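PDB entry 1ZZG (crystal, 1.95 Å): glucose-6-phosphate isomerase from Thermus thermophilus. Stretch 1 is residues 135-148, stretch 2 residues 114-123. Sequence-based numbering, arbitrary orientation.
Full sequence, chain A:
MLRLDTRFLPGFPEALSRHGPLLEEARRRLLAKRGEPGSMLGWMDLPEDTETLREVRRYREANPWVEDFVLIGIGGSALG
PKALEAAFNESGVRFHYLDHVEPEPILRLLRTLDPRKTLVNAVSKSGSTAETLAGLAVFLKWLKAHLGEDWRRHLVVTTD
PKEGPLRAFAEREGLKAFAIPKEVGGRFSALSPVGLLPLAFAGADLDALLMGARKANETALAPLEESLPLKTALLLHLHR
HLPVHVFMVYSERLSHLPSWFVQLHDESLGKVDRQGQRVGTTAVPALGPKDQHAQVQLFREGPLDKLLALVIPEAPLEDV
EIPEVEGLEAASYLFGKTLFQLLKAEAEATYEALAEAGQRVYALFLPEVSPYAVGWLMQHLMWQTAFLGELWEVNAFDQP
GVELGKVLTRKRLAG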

# COMPACT_ATOMS: atom_id res chain seq x y z
N GLY A 135 -14.47 -7.80 15.21
CA GLY A 135 -13.72 -8.95 14.73
C GLY A 135 -13.54 -9.99 15.82
O GLY A 135 -13.61 -11.20 15.56
N LEU A 136 -13.32 -9.53 17.05
CA LEU A 136 -13.13 -10.45 18.16
C LEU A 136 -14.41 -11.22 18.48
O LEU A 136 -14.36 -12.41 18.76
CB LEU A 136 -12.67 -9.69 19.41
CG LEU A 136 -12.51 -10.51 20.69
CD1 LEU A 136 -11.39 -11.53 20.52
CD2 LEU A 136 -12.21 -9.58 21.86
N ALA A 137 -15.54 -10.53 18.43
CA ALA A 137 -16.83 -11.16 18.71
C ALA A 137 -17.01 -12.35 17.78
O ALA A 137 -17.34 -13.46 18.21
CB ALA A 137 -17.96 -10.16 18.51
N VAL A 138 -16.78 -12.11 16.49
CA VAL A 138 -16.92 -13.13 15.47
C VAL A 138 -15.98 -14.31 15.71
O VAL A 138 -16.41 -15.46 15.68
CB VAL A 138 -16.67 -12.54 14.07
CG1 VAL A 138 -16.70 -13.64 13.03
CG2 VAL A 138 -17.72 -11.49 13.75
N PHE A 139 -14.70 -14.03 15.94
CA PHE A 139 -13.77 -15.14 16.17
C PHE A 139 -14.04 -15.88 17.47
O PHE A 139 -13.82 -17.08 17.55
CB PHE A 139 -12.31 -14.67 16.11
CG PHE A 139 -11.68 -14.82 14.75
CD1 PHE A 139 -11.84 -13.85 13.77
CD2 PHE A 139 -10.98 -15.98 14.43
CE1 PHE A 139 -11.32 -14.03 12.49
CE2 PHE A 139 -10.45 -16.18 13.16
CZ PHE A 139 -10.62 -15.20 12.18
N LEU A 140 -14.51 -15.17 18.49
CA LEU A 140 -14.79 -15.82 19.77
C LEU A 140 -15.81 -16.94 19.57
O LEU A 140 -15.61 -18.05 20.06
CB LEU A 140 -15.32 -14.79 20.76
CG LEU A 140 -14.30 -14.29 21.79
CD1 LEU A 140 -14.95 -13.25 22.68
CD2 LEU A 140 -13.81 -15.46 22.63
N LYS A 141 -16.89 -16.66 18.85
CA LYS A 141 -17.93 -17.64 18.57
C LYS A 141 -17.30 -18.85 17.88
O LYS A 141 -17.56 -20.01 18.23
CB LYS A 141 -19.00 -17.00 17.66
CG LYS A 141 -20.15 -17.92 17.26
CD LYS A 141 -21.03 -17.29 16.18
CE LYS A 141 -22.10 -18.26 15.68
NZ LYS A 141 -23.05 -18.68 16.75
N TRP A 142 -16.44 -18.57 16.91
CA TRP A 142 -15.75 -19.58 16.12
C TRP A 142 -14.87 -20.46 17.00
O TRP A 142 -14.93 -21.69 16.93
CB TRP A 142 -14.91 -18.87 15.05
CG TRP A 142 -14.22 -19.74 14.06
CD1 TRP A 142 -14.78 -20.42 13.01
CD2 TRP A 142 -12.81 -19.96 13.97
NE1 TRP A 142 -13.80 -21.05 12.27
CE2 TRP A 142 -12.58 -20.78 12.84
CE3 TRP A 142 -11.71 -19.55 14.74
CZ2 TRP A 142 -11.30 -21.19 12.45
CZ3 TRP A 142 -10.44 -19.95 14.36
CH2 TRP A 142 -10.25 -20.77 13.22
N LEU A 143 -14.07 -19.82 17.85
CA LEU A 143 -13.17 -20.55 18.73
C LEU A 143 -13.92 -21.48 19.69
O LEU A 143 -13.57 -22.65 19.82
CB LEU A 143 -12.32 -19.57 19.55
CG LEU A 143 -11.28 -18.76 18.77
CD1 LEU A 143 -10.57 -17.82 19.73
CD2 LEU A 143 -10.30 -19.70 18.10
N LYS A 144 -14.94 -20.95 20.35
CA LYS A 144 -15.72 -21.74 21.28
C LYS A 144 -16.40 -22.94 20.62
O LYS A 144 -16.39 -24.04 21.17
CB LYS A 144 -16.76 -20.85 21.97
CG LYS A 144 -16.17 -19.81 22.90
CD LYS A 144 -17.25 -18.99 23.57
CE LYS A 144 -16.66 -18.02 24.58
NZ LYS A 144 -17.73 -17.22 25.23
N ALA A 145 -16.98 -22.72 19.44
CA ALA A 145 -17.69 -23.78 18.73
C ALA A 145 -16.83 -24.94 18.25
O ALA A 145 -17.29 -26.09 18.22
CB ALA A 145 -18.46 -23.19 17.55
N HIS A 146 -15.59 -24.67 17.87
CA HIS A 146 -14.71 -25.71 17.37
C HIS A 146 -13.64 -26.23 18.33
O HIS A 146 -13.02 -27.26 18.08
CB HIS A 146 -14.03 -25.23 16.08
CG HIS A 146 -15.00 -24.83 15.01
ND1 HIS A 146 -15.88 -25.72 14.44
CD2 HIS A 146 -15.23 -23.63 14.42
CE1 HIS A 146 -16.62 -25.08 13.54
NE2 HIS A 146 -16.25 -23.82 13.51
N LEU A 147 -13.43 -25.52 19.44
CA LEU A 147 -12.40 -25.93 20.39
C LEU A 147 -12.90 -26.31 21.78
O LEU A 147 -12.15 -26.87 22.58
CB LEU A 147 -11.36 -24.82 20.52
CG LEU A 147 -10.61 -24.51 19.23
CD1 LEU A 147 -9.72 -23.29 19.43
CD2 LEU A 147 -9.79 -25.72 18.81
N GLY A 148 -14.16 -25.99 22.08
CA GLY A 148 -14.70 -26.31 23.39
C GLY A 148 -13.99 -25.61 24.52
O GLY A 148 -13.72 -24.41 24.45
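Stretch 2, residues 114-123: DPRKTLVNAV

Packing of residues 114-123 against the helix of residues 135-148, which begins earlier in the chain, in Thermus thermophilus glucose-6-phosphate isomerase. Stretch 2 opens with Asp114 in an extended conformation, makes a single 3-10 turn over Pro115, Arg116 and Lys117, and then enters a β-strand at Thr118 that continues past Val123. The strand lies nearly antiparallel to the helix: their N-to-C directions make an angle of 155° (signed crossing angle -155°), and the axes approach to 9.9 Å. The register follows from this direction. Ala122 lies by Leu136 (CA to CA 6.8 Å), Val120 by Phe139 (CA to CA 8.0 Å) and Pro115 by His146 (CA to CA 6.5 Å). No hydrogen bond joins the stretches; 481 Å² is buried between them, both sides summed.

Strand alternation selects the contacting residues. Thr118, Val120 and Ala122 direct CA-to-CB toward the helix, whereas Leu119 and Asn121 direct it away. Ala122 offers a lone methyl, and Leu136, in the t,p rotamer, reaches it although its own CA-to-CB bond points sideways (Leu136 CD1 to Ala122 CB, 4.1 Å). Val120, with chi1 t, places CG2 between two helix residues one turn apart: it lies 4.0 Å from Phe139 CD2, obliquely to the ring, and 3.9 Å from Leu143 CD1. Leu143 is m,t; its CA-to-CB bond also runs sideways, yet both its methyls reach Val120 CG2, with Leu143 CD1 the closer and Leu143 CD2 at 4.2 Å. Phe139 has an off-well chi1 of -94°, with CA-to-CB toward the strand.

The 3-10 turn brings Pro115 against the last turns of the helix, where it loses more surface to the other stretch than any other residue, 97 Å². Trp142, chi1 t and chi2 74°, lays a face of its indole under the proline. Pro115 CG is 3.4 Å from Trp142 CZ2 and 3.9 Å from the centroid of the six-membered ring, 30° off the normal, a CH-pi contact. The C-gamma exo proline ring also meets His146, whose CB is 3.6 Å from Pro115 CG. At the indole edge, Thr118 OG1 lies 3.9 Å from Trp142 CH2. Thr118 takes chi1 m, and in this rotamer its hydroxyl donates back to the loop, with OG1 2.8 Å from Asp114 O. That same carbonyl accepts Lys117 N (Lys117 N to Asp114 O, 2.8 Å), so one acceptor ties both the turn and the start of the strand. Asp114, chi1 t and CA-to-CB away from the helix, uses its carboxylate on the turn instead: Asp114 OD1 accepts Arg116 N at 3.0 Å.

Leu147, near the C-terminal end of the helix, is m,t. Its CA-to-CB bond points sideways, yet the branched end reaches the turn: Leu147 CD1 is 3.8 Å from Pro115 O, and Leu147 CD2 is 3.9 Å from Pro115 CB and 4.1 Å from Arg116 CG. Gly148 then leaves helical geometry with a phi of 63°, a value that favours glycine.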

# COMPACT_ATOMS: atom_id res chain seq x y z
N ASP A 114 -7.65 -23.87 10.41
CA ASP A 114 -7.90 -24.99 11.31
C ASP A 114 -7.84 -24.39 12.71
O ASP A 114 -6.78 -23.96 13.17
CB ASP A 114 -6.80 -26.05 11.17
CG ASP A 114 -7.05 -27.26 12.07
OD1 ASP A 114 -7.84 -27.14 13.03
OD2 ASP A 114 -6.45 -28.32 11.82
N PRO A 115 -8.98 -24.35 13.42
CA PRO A 115 -9.02 -23.79 14.78
C PRO A 115 -7.92 -24.33 15.69
O PRO A 115 -7.31 -23.58 16.46
CB PRO A 115 -10.41 -24.19 15.27
CG PRO A 115 -11.22 -24.18 14.03
CD PRO A 115 -10.31 -24.86 13.03
N ARG A 116 -7.66 -25.63 15.60
CA ARG A 116 -6.64 -26.26 16.43
C ARG A 116 -5.23 -25.73 16.20
O ARG A 116 -4.37 -25.87 17.07
CB ARG A 116 -6.63 -27.77 16.20
CG ARG A 116 -7.98 -28.46 16.35
CD ARG A 116 -7.77 -29.93 16.63
NE ARG A 116 -7.23 -30.12 17.98
CZ ARG A 116 -6.40 -31.10 18.34
NH1 ARG A 116 -5.99 -31.99 17.44
NH2 ARG A 116 -5.98 -31.18 19.59
N LYS A 117 -5.00 -25.12 15.04
CA LYS A 117 -3.69 -24.58 14.70
C LYS A 117 -3.68 -23.06 14.66
O LYS A 117 -2.70 -22.45 14.24
CB LYS A 117 -3.26 -25.09 13.32
CG LYS A 117 -3.11 -26.59 13.18
CD LYS A 117 -2.89 -26.92 11.71
CE LYS A 117 -2.27 -28.29 11.50
NZ LYS A 117 -1.92 -28.49 10.07
N THR A 118 -4.77 -22.45 15.12
CA THR A 118 -4.90 -21.00 15.09
C THR A 118 -4.81 -20.31 16.45
O THR A 118 -5.43 -20.73 17.42
CB THR A 118 -6.24 -20.59 14.44
OG1 THR A 118 -6.35 -21.18 13.14
CG2 THR A 118 -6.35 -19.08 14.33
N LEU A 119 -4.01 -19.24 16.50
CA LEU A 119 -3.89 -18.44 17.71
C LEU A 119 -4.44 -17.06 17.35
O LEU A 119 -4.05 -16.48 16.33
CB LEU A 119 -2.43 -18.29 18.16
CG LEU A 119 -2.26 -17.34 19.35
CD1 LEU A 119 -3.03 -17.88 20.56
CD2 LEU A 119 -0.79 -17.18 19.68
N VAL A 120 -5.35 -16.55 18.16
CA VAL A 120 -5.94 -15.25 17.91
C VAL A 120 -5.37 -14.24 18.91
O VAL A 120 -5.35 -14.49 20.11
CB VAL A 120 -7.47 -15.30 18.04
CG1 VAL A 120 -8.08 -13.94 17.72
CG2 VAL A 120 -8.03 -16.36 17.09
N ASN A 121 -4.91 -13.10 18.39
CA ASN A 121 -4.33 -12.05 19.22
C ASN A 121 -5.14 -10.77 19.05
O ASN A 121 -5.06 -10.12 18.00
CB ASN A 121 -2.87 -11.82 18.80
CG ASN A 121 -2.18 -10.73 19.61
OD1 ASN A 121 -1.16 -10.19 19.17
ND2 ASN A 121 -2.71 -10.41 20.79
N ALA A 122 -5.93 -10.42 20.06
CA ALA A 122 -6.73 -9.21 20.02
C ALA A 122 -5.88 -8.06 20.55
O ALA A 122 -5.50 -8.05 21.73
CB ALA A 122 -7.97 -9.37 20.86
N VAL A 123 -5.58 -7.10 19.69
CA VAL A 123 -4.73 -5.97 20.05
C VAL A 123 -5.44 -4.63 19.97
O VAL A 123 -5.96 -4.25 18.91
CB VAL A 123 -3.49 -5.91 19.13
CG1 VAL A 123 -2.47 -4.94 19.71
CG2 VAL A 123 -2.89 -7.31 18.97